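Local coordinates for protein 4-alpha-glucanotransferase (Aquifex aeolicus, PDB 1TZ7) that belongs to the amylomaltase or D-enzyme family of glucanotransferases, built around a parallel eight-stranded beta/alpha barrel, at residues Phe338-Leu341 / Leu342-Pro346; Gly285-Trp288 / Trp289-Val293; Tyr364-Thr368 / Phe369-Gly373; Trp239-Pro242 / Glu243-Lys246. One frame throughout, in Å; residues are numbered along the deposited sequence.

Overall arrangement
The four contacts form a row along one flank of the barrel, in the order 3, 1, 2, 4, and each touches the next. Contacts 3 and 4, at the two ends, have centres about 28 Å apart and do not meet. Contact 1 lies between contacts 3 and 2, its centre about 10 Å from that of contact 2 and about 13 Å from that of contact 3. Lys340 NZ reaches Gly285 O at 2.8 Å, a probable hydrogen bond from contact 1 to contact 2, while Phe338 of contact 1 packs on Phe369 and Ile371 of contact 3. Contact 2 in turn rests its Trp288 ring on Leu244 of contact 4, with centres about 14 Å apart.

Contact 1 (Phe338-Leu341 / Leu342-Pro346); sequences FKKL and LSYFP
Tyr344 lies alongside Lys340, one helical turn earlier, the two side chains pointing the same way. Read outward, the tyrosine passes from backbone to side-chain partners. CB stands 3.7 Å from Lys340 O, and CG and CD1 stay close to that same oxygen, which lies obliquely to the ring. From CE1 outward the partner changes to the lysine chain: CE1 is 3.7 Å from Lys340 CE, and CZ and OH remain near that methylene. The lysine is bent at chi2 and chi4, and its ammonium end travels on to Gly285 O, in the link just ahead of helix 287-297, leaving its aliphatic part beside the phenol ring.

On another side of the turn, Leu342 CD2 meets the edge of the Phe338 ring, 4.1 Å from CD2 of the phenylalanine. Polar groups close the end of the helix. Ser343 OG donates to Lys339 O at 2.9 Å; its first torsion (chi1 -68°) sets the hydroxyl beside its own backbone N, folded back toward the preceding turn. Ser343 N makes two weak bonds, to Lys339 O and Lys340 O, and the hydroxyl adds a second donor to Lys339 O.

Phe345 N then donates to Leu341 O at 2.8 Å, and the same oxygen lies at the edge of the Phe345 ring, 3.1 Å from CD1. Leu341 CD2 touches Phe345 CE1 at 4.2 Å, while the ring also packs on Val293, Leu294 and Leu297. Phe345 is the first residue to leave helical geometry, and the whole is a helix C-terminus on the outer layer of a beta/alpha barrel, just ahead of strand 350-352.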
# COMPACT_ATOMS: atom_id res chain seq x y z
N PHE A 338 -6.96 15.15 -12.65
CA PHE A 338 -7.93 14.94 -11.59
C PHE A 338 -9.32 15.45 -11.99
O PHE A 338 -10.31 14.96 -11.48
CB PHE A 338 -7.45 15.58 -10.29
CG PHE A 338 -6.51 14.70 -9.51
CD1 PHE A 338 -5.15 14.96 -9.49
CD2 PHE A 338 -6.99 13.61 -8.81
CE1 PHE A 338 -4.29 14.14 -8.78
CE2 PHE A 338 -6.13 12.80 -8.10
CZ PHE A 338 -4.79 13.06 -8.09
N LYS A 339 -9.37 16.42 -12.90
CA LYS A 339 -10.65 16.84 -13.49
C LYS A 339 -11.33 15.66 -14.19
O LYS A 339 -12.53 15.45 -14.05
CB LYS A 339 -10.44 17.98 -14.49
CG LYS A 339 -11.76 18.57 -15.05
CD LYS A 339 -11.54 19.92 -15.74
CE LYS A 339 -12.86 20.66 -15.98
NZ LYS A 339 -14.05 19.77 -15.94
N LYS A 340 -10.54 14.89 -14.93
CA LYS A 340 -11.06 13.71 -15.61
C LYS A 340 -11.36 12.58 -14.63
O LYS A 340 -12.39 11.92 -14.75
CB LYS A 340 -10.08 13.22 -16.67
CG LYS A 340 -10.73 12.90 -18.00
CD LYS A 340 -10.24 11.58 -18.55
CE LYS A 340 -11.04 11.16 -19.77
NZ LYS A 340 -10.18 10.85 -20.93
N LEU A 341 -10.47 12.36 -13.66
CA LEU A 341 -10.66 11.28 -12.67
C LEU A 341 -11.91 11.52 -11.82
O LEU A 341 -12.64 10.58 -11.51
CB LEU A 341 -9.42 11.14 -11.76
CG LEU A 341 -8.18 10.46 -12.36
CD1 LEU A 341 -7.07 10.39 -11.33
CD2 LEU A 341 -8.52 9.06 -12.88
N LEU A 342 -12.16 12.77 -11.45
CA LEU A 342 -13.32 13.09 -10.61
C LEU A 342 -14.62 13.13 -11.43
O LEU A 342 -15.70 13.08 -10.88
CB LEU A 342 -13.11 14.44 -9.87
CG LEU A 342 -12.53 14.39 -8.42
CD1 LEU A 342 -13.12 13.24 -7.60
CD2 LEU A 342 -11.04 14.29 -8.45
N SER A 343 -14.49 13.22 -12.75
CA SER A 343 -15.65 13.08 -13.64
C SER A 343 -16.03 11.61 -13.77
O SER A 343 -17.22 11.27 -13.79
CB SER A 343 -15.34 13.66 -15.01
OG SER A 343 -15.21 15.06 -14.96
N TYR A 344 -15.02 10.75 -13.87
CA TYR A 344 -15.23 9.31 -13.96
C TYR A 344 -15.63 8.73 -12.61
O TYR A 344 -16.40 7.76 -12.53
CB TYR A 344 -13.95 8.62 -14.45
CG TYR A 344 -13.84 8.51 -15.95
CD1 TYR A 344 -14.01 9.63 -16.76
CD2 TYR A 344 -13.55 7.30 -16.56
CE1 TYR A 344 -13.91 9.54 -18.13
CE2 TYR A 344 -13.44 7.19 -17.93
CZ TYR A 344 -13.62 8.31 -18.72
OH TYR A 344 -13.52 8.21 -20.08
N PHE A 345 -15.09 9.32 -11.53
CA PHE A 345 -15.30 8.82 -10.17
C PHE A 345 -15.75 9.95 -9.24
O PHE A 345 -15.02 10.35 -8.33
CB PHE A 345 -14.01 8.20 -9.63
CG PHE A 345 -13.43 7.16 -10.54
CD1 PHE A 345 -12.34 7.45 -11.36
CD2 PHE A 345 -13.97 5.89 -10.59
CE1 PHE A 345 -11.82 6.49 -12.21
CE2 PHE A 345 -13.45 4.92 -11.43
CZ PHE A 345 -12.38 5.22 -12.25
N PRO A 346 -16.96 10.47 -9.48
CA PRO A 346 -17.44 11.70 -8.83
C PRO A 346 -17.71 11.60 -7.31
O PRO A 346 -17.85 12.63 -6.66
CB PRO A 346 -18.73 12.02 -9.59
CG PRO A 346 -19.19 10.71 -10.13
CD PRO A 346 -17.96 9.92 -10.43

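Contact 2 (Gly285-Trp288 / Trp289-Val293); sequences GFRW and WIRRV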
# COMPACT_ATOMS: atom_id res chain seq x y z
N GLY A 285 -5.57 10.47 -22.97
CA GLY A 285 -6.72 10.79 -22.14
C GLY A 285 -6.64 10.21 -20.73
O GLY A 285 -7.66 9.95 -20.11
N PHE A 286 -5.41 10.01 -20.24
CA PHE A 286 -5.17 9.48 -18.89
C PHE A 286 -5.84 8.13 -18.66
O PHE A 286 -6.22 7.81 -17.55
CB PHE A 286 -5.64 10.48 -17.82
CG PHE A 286 -4.97 11.82 -17.89
CD1 PHE A 286 -5.67 12.94 -18.35
CD2 PHE A 286 -3.65 11.97 -17.51
CE1 PHE A 286 -5.05 14.17 -18.43
CE2 PHE A 286 -3.02 13.21 -17.59
CZ PHE A 286 -3.73 14.31 -18.05
N ARG A 287 -5.97 7.32 -19.71
CA ARG A 287 -6.78 6.10 -19.62
C ARG A 287 -6.08 4.99 -18.81
O ARG A 287 -6.74 4.14 -18.25
CB ARG A 287 -7.21 5.60 -21.01
CG ARG A 287 -6.05 5.14 -21.94
CD ARG A 287 -6.52 4.71 -23.37
NE ARG A 287 -7.48 5.62 -23.86
CZ ARG A 287 -7.32 6.60 -24.75
NH1 ARG A 287 -6.20 6.81 -25.47
NH2 ARG A 287 -8.36 7.33 -24.98
N TRP A 288 -4.75 5.03 -18.76
CA TRP A 288 -4.00 4.09 -17.92
C TRP A 288 -4.25 4.37 -16.44
O TRP A 288 -4.48 3.45 -15.66
CB TRP A 288 -2.50 4.19 -18.22
CG TRP A 288 -1.67 3.22 -17.45
CD1 TRP A 288 -1.50 1.89 -17.72
CD2 TRP A 288 -0.87 3.49 -16.29
NE1 TRP A 288 -0.66 1.32 -16.80
CE2 TRP A 288 -0.25 2.29 -15.91
CE3 TRP A 288 -0.62 4.65 -15.54
CZ2 TRP A 288 0.60 2.19 -14.81
CZ3 TRP A 288 0.23 4.55 -14.44
CH2 TRP A 288 0.83 3.33 -14.09
N TRP A 289 -4.23 5.64 -16.07
CA TRP A 289 -4.51 6.04 -14.70
C TRP A 289 -5.97 5.75 -14.33
O TRP A 289 -6.26 5.34 -13.21
CB TRP A 289 -4.19 7.53 -14.48
CG TRP A 289 -2.81 7.74 -13.96
CD1 TRP A 289 -1.73 8.20 -14.65
CD2 TRP A 289 -2.36 7.49 -12.63
NE1 TRP A 289 -0.63 8.25 -13.83
CE2 TRP A 289 -0.99 7.82 -12.58
CE3 TRP A 289 -2.97 7.01 -11.46
CZ2 TRP A 289 -0.23 7.69 -11.42
CZ3 TRP A 289 -2.21 6.89 -10.31
CH2 TRP A 289 -0.86 7.23 -10.29
N ILE A 290 -6.87 5.97 -15.27
CA ILE A 290 -8.27 5.63 -15.07
C ILE A 290 -8.44 4.13 -14.81
O ILE A 290 -9.18 3.73 -13.93
CB ILE A 290 -9.10 6.06 -16.30
CG1 ILE A 290 -9.26 7.58 -16.31
CG2 ILE A 290 -10.49 5.37 -16.29
CD1 ILE A 290 -9.66 8.14 -17.65
N ARG A 291 -7.74 3.31 -15.60
CA ARG A 291 -7.79 1.86 -15.42
C ARG A 291 -7.22 1.44 -14.06
O ARG A 291 -7.72 0.51 -13.44
CB ARG A 291 -7.05 1.15 -16.56
CG ARG A 291 -7.86 1.04 -17.86
CD ARG A 291 -7.48 -0.14 -18.74
NE ARG A 291 -6.05 -0.13 -19.08
CZ ARG A 291 -5.50 0.61 -20.04
NH1 ARG A 291 -4.19 0.54 -20.26
NH2 ARG A 291 -6.25 1.43 -20.77
N ARG A 292 -6.17 2.13 -13.61
CA ARG A 292 -5.59 1.89 -12.28
C ARG A 292 -6.62 2.11 -11.19
O ARG A 292 -6.72 1.33 -10.24
CB ARG A 292 -4.40 2.82 -12.03
CG ARG A 292 -3.09 2.30 -12.49
CD ARG A 292 -1.90 3.01 -11.86
NE ARG A 292 -1.63 2.53 -10.50
CZ ARG A 292 -0.76 3.09 -9.67
NH1 ARG A 292 -0.57 2.58 -8.46
NH2 ARG A 292 -0.06 4.16 -10.05
N VAL A 293 -7.37 3.20 -11.31
CA VAL A 293 -8.34 3.58 -10.29
C VAL A 293 -9.52 2.62 -10.30
O VAL A 293 -9.91 2.12 -9.26
CB VAL A 293 -8.83 5.04 -10.50
CG1 VAL A 293 -10.01 5.36 -9.58
CG2 VAL A 293 -7.69 6.01 -10.26
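Phe286 O accepts the N-H of Ile290 at 3.0 Å, with an N-H...O angle of 159°, and the isoleucine also lays CG1 against this oxygen at 3.3 Å. Phe286 is the N-cap of helix 287-297. The preceding Gly285, at positive phi, is the C-prime residue of the Schellman motif that ends helix 278-283, so one short link stops a helix and starts another.

Beyond the cap the two tryptophans form a T-shaped pair. Trp288 brings its six-membered ring edge-on to the face of the Trp289 five-membered ring, centroids 5.1 Å apart and planes at 82°. With CG of Trp288 swung anti to the backbone N (chi1 -177°), its indole runs alongside Arg292, whose CD makes a CH-pi contact over the face, 3.8 Å from the centroid of the six-membered ring. The guanidinium beyond is secured by Pro228 O through NH1. At the Trp288 edge, Arg291 NH1 comes within 3.9 Å of CD1. Arg287 and Arg291 extend side by side with nearly coplanar guanidinium groups; Arg287 NE and Arg291 NH2, like charges, stay 5.3 Å apart.

Contact 3 (Tyr364-Thr368 / Phe369-Gly373); sequences YLRET and FKIPG
Thr368 holds its CG2 methyl over one face of the Phe369 ring, 4.2 Å from the centroid and 13° off the normal, a CH-pi contact between neighbours at the end of helix 360-368. The helix finishes in a Schellman motif with Lys370, at positive phi, as C-prime residue: Ile371 N donates to Arg366 O at 3.1 Å, and Lys370 N makes a weak bond to Glu367 O. The chain can then turn into strand 373-376, completing the beta-alpha-beta crossover from strand 350-352.

Leu365 meets the same phenylalanine differently. Leu365 CD1 lies in the ring plane at the edge, 3.8 Å from Phe369 CE1, while Leu365 O comes within 3.4 Å of Phe369 CD1 at the same rim. Phe369 is thus bounded by one methyl above and another at its rim, and it also packs on Leu342.

Arg366, bent at chi2 and chi3, pairs through NE with Asp354 in a salt bridge; a weaker one joins its NH1 to Glu367 OE2 at 3.4 Å. One turn of the helix is doubly gripped at Tyr364 O. Thr368 N bonds to it at 2.9 Å and Thr368 OG1 at 2.7 Å, the two donors arriving from opposite faces of the carbonyl plane.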
# COMPACT_ATOMS: atom_id res chain seq x y z
N TYR A 364 -3.13 23.74 -3.17
CA TYR A 364 -4.19 24.25 -4.03
C TYR A 364 -4.76 23.16 -4.93
O TYR A 364 -5.95 23.10 -5.13
CB TYR A 364 -3.69 25.39 -4.90
CG TYR A 364 -4.80 26.07 -5.66
CD1 TYR A 364 -5.72 26.89 -5.02
CD2 TYR A 364 -4.96 25.86 -7.04
CE1 TYR A 364 -6.75 27.51 -5.71
CE2 TYR A 364 -5.99 26.48 -7.74
CZ TYR A 364 -6.88 27.30 -7.07
OH TYR A 364 -7.90 27.91 -7.75
N LEU A 365 -3.89 22.30 -5.47
CA LEU A 365 -4.34 21.17 -6.29
C LEU A 365 -5.23 20.25 -5.47
O LEU A 365 -6.31 19.88 -5.90
CB LEU A 365 -3.15 20.39 -6.85
CG LEU A 365 -3.50 19.13 -7.67
CD1 LEU A 365 -4.21 19.51 -8.97
CD2 LEU A 365 -2.25 18.32 -7.96
N ARG A 366 -4.76 19.89 -4.29
CA ARG A 366 -5.49 19.02 -3.39
C ARG A 366 -6.88 19.59 -3.08
O ARG A 366 -7.88 18.91 -3.19
CB ARG A 366 -4.71 18.81 -2.10
CG ARG A 366 -5.20 17.64 -1.25
CD ARG A 366 -5.39 17.98 0.21
NE ARG A 366 -4.20 18.56 0.79
CZ ARG A 366 -4.17 19.70 1.49
NH1 ARG A 366 -5.28 20.40 1.69
NH2 ARG A 366 -3.02 20.14 1.99
N GLU A 367 -6.92 20.86 -2.68
CA GLU A 367 -8.14 21.47 -2.16
C GLU A 367 -9.11 21.85 -3.29
O GLU A 367 -10.31 21.96 -3.07
CB GLU A 367 -7.81 22.70 -1.32
CG GLU A 367 -7.13 22.37 0.01
CD GLU A 367 -7.09 23.55 0.97
OE1 GLU A 367 -7.31 24.70 0.52
OE2 GLU A 367 -6.84 23.33 2.17
N THR A 368 -8.58 22.04 -4.49
CA THR A 368 -9.41 22.33 -5.65
C THR A 368 -10.35 21.16 -5.93
O THR A 368 -11.49 21.36 -6.35
CB THR A 368 -8.52 22.60 -6.90
OG1 THR A 368 -7.89 23.88 -6.79
CG2 THR A 368 -9.36 22.71 -8.17
N PHE A 369 -9.87 19.94 -5.69
CA PHE A 369 -10.66 18.74 -5.94
C PHE A 369 -11.18 18.10 -4.65
O PHE A 369 -11.66 16.96 -4.66
CB PHE A 369 -9.85 17.74 -6.74
CG PHE A 369 -9.51 18.21 -8.11
CD1 PHE A 369 -8.23 18.66 -8.42
CD2 PHE A 369 -10.48 18.23 -9.11
CE1 PHE A 369 -7.93 19.11 -9.69
CE2 PHE A 369 -10.18 18.67 -10.38
CZ PHE A 369 -8.90 19.11 -10.67
N LYS A 370 -11.10 18.85 -3.55
CA LYS A 370 -11.72 18.45 -2.26
C LYS A 370 -11.17 17.12 -1.78
O LYS A 370 -11.85 16.37 -1.11
CB LYS A 370 -13.25 18.38 -2.39
CG LYS A 370 -13.91 19.66 -2.89
CD LYS A 370 -13.75 20.80 -1.88
CE LYS A 370 -15.04 21.62 -1.75
NZ LYS A 370 -14.93 22.66 -0.69
N ILE A 371 -9.93 16.83 -2.13
CA ILE A 371 -9.29 15.61 -1.69
C ILE A 371 -8.73 15.82 -0.28
O ILE A 371 -7.95 16.74 -0.05
CB ILE A 371 -8.16 15.23 -2.67
CG1 ILE A 371 -8.76 14.93 -4.05
CG2 ILE A 371 -7.37 14.04 -2.14
CD1 ILE A 371 -7.71 14.78 -5.16
N PRO A 372 -9.13 14.97 0.68
CA PRO A 372 -8.61 15.05 2.05
C PRO A 372 -7.11 14.87 2.08
O PRO A 372 -6.59 13.99 1.40
CB PRO A 372 -9.31 13.89 2.77
CG PRO A 372 -9.82 13.00 1.69
CD PRO A 372 -10.10 13.87 0.52
N GLY A 373 -6.43 15.69 2.88
CA GLY A 373 -5.01 15.53 3.10
C GLY A 373 -4.72 14.55 4.22
O GLY A 373 -5.63 13.92 4.77

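Contact 4 (Trp239-Pro242 / Glu243-Lys246); sequences WTNP and ELFK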
# COMPACT_ATOMS: atom_id res chain seq x y z
N TRP A 239 6.82 -2.72 -19.04
CA TRP A 239 6.90 -3.60 -20.20
C TRP A 239 5.72 -3.37 -21.17
O TRP A 239 5.92 -3.29 -22.38
CB TRP A 239 6.91 -5.06 -19.74
CG TRP A 239 6.99 -6.06 -20.85
CD1 TRP A 239 7.89 -6.07 -21.87
CD2 TRP A 239 6.14 -7.19 -21.05
NE1 TRP A 239 7.66 -7.14 -22.70
CE2 TRP A 239 6.58 -7.85 -22.22
CE3 TRP A 239 5.03 -7.72 -20.37
CZ2 TRP A 239 5.96 -9.00 -22.71
CZ3 TRP A 239 4.42 -8.86 -20.86
CH2 TRP A 239 4.89 -9.49 -22.02
N THR A 240 4.50 -3.26 -20.63
CA THR A 240 3.29 -3.17 -21.48
C THR A 240 3.07 -1.76 -22.01
O THR A 240 2.50 -1.58 -23.07
CB THR A 240 2.02 -3.63 -20.72
OG1 THR A 240 2.12 -3.31 -19.33
CG2 THR A 240 1.90 -5.13 -20.74
N ASN A 241 3.52 -0.76 -21.26
CA ASN A 241 3.29 0.63 -21.63
C ASN A 241 4.56 1.49 -21.57
O ASN A 241 4.63 2.45 -20.83
CB ASN A 241 2.23 1.24 -20.72
CG ASN A 241 0.98 0.40 -20.63
OD1 ASN A 241 0.74 -0.30 -19.64
ND2 ASN A 241 0.16 0.45 -21.67
N PRO A 242 5.57 1.13 -22.37
CA PRO A 242 6.86 1.83 -22.33
C PRO A 242 6.74 3.32 -22.68
O PRO A 242 7.42 4.15 -22.09
CB PRO A 242 7.70 1.09 -23.39
CG PRO A 242 6.70 0.37 -24.24
CD PRO A 242 5.55 0.04 -23.36
N GLU A 243 5.86 3.64 -23.64
CA GLU A 243 5.64 5.03 -24.06
C GLU A 243 5.10 5.92 -22.92
O GLU A 243 5.20 7.14 -22.99
CB GLU A 243 4.67 5.07 -25.25
CG GLU A 243 3.19 4.88 -24.89
CD GLU A 243 2.84 3.42 -24.60
OE1 GLU A 243 3.25 2.91 -23.56
OE2 GLU A 243 2.15 2.80 -25.42
N LEU A 244 4.56 5.30 -21.87
CA LEU A 244 4.04 6.04 -20.72
C LEU A 244 5.16 6.45 -19.74
O LEU A 244 4.91 7.11 -18.72
CB LEU A 244 2.98 5.19 -19.98
CG LEU A 244 1.49 5.52 -20.24
CD1 LEU A 244 1.24 5.96 -21.66
CD2 LEU A 244 0.62 4.34 -19.89
N PHE A 245 6.40 6.07 -20.06
CA PHE A 245 7.56 6.40 -19.23
C PHE A 245 8.66 7.04 -20.07
O PHE A 245 8.66 6.93 -21.29
CB PHE A 245 8.09 5.14 -18.54
CG PHE A 245 7.06 4.43 -17.74
CD1 PHE A 245 6.19 3.53 -18.34
CD2 PHE A 245 6.94 4.66 -16.38
CE1 PHE A 245 5.23 2.86 -17.60
CE2 PHE A 245 5.97 4.00 -15.63
CZ PHE A 245 5.12 3.10 -16.24
N LYS A 246 9.59 7.72 -19.40
CA LYS A 246 10.68 8.40 -20.10
C LYS A 246 11.83 7.44 -20.34
O LYS A 246 12.75 7.35 -19.53
CB LYS A 246 11.14 9.63 -19.32
CG LYS A 246 10.13 10.79 -19.33
CD LYS A 246 10.76 12.10 -18.90
CE LYS A 246 9.80 13.27 -19.10
NZ LYS A 246 10.27 14.51 -18.44
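Asn241 O and Pro242 O each accept an amide three residues ahead, the pattern of a short 3-10 turn. Leu244 N bonds to Asn241 O and Phe245 N to Pro242 O, both at 3.0 Å. In each case the donor stands well out of the carbonyl plane, by 54° at Asn241 O and 51° at Pro242 O, in keeping with the tight i to i+3 winding. Asn241 is the first residue after helix 236-240 to leave helical geometry, and Pro242, lacking an N-H, occupies the opening of the turn, where no amide donor is needed for this pattern.

The turn belongs to the excursion between barrel strand 222-227 and helix 287-297, and leads from helix 236-240 toward the antiparallel strand 255-259. Leu244 O is bonded by His281 NE2, which ties the turn to helix 278-283.

Among the side chains, Asn241 and Leu244 run alongside each other in the same direction. Leu244 CD2 touches Asn241 CB at 3.6 Å and lies a little farther from CG, and both residues bear on Trp288. Phe245 offers its ring edge to the carbonyls: Asn241 O lies in the ring plane, 3.1 Å from CD1 and 3.3 Å from CE1, and Pro242 O is also in that plane. With CG anti to the carbonyl carbon (chi1 -56°), the ring turns back beside the residues before it, and it meets Tyr276 beyond. Glu243, bent at chi2, curls its carboxylate back toward Asn241, though the exact place of OE1 is doubtful.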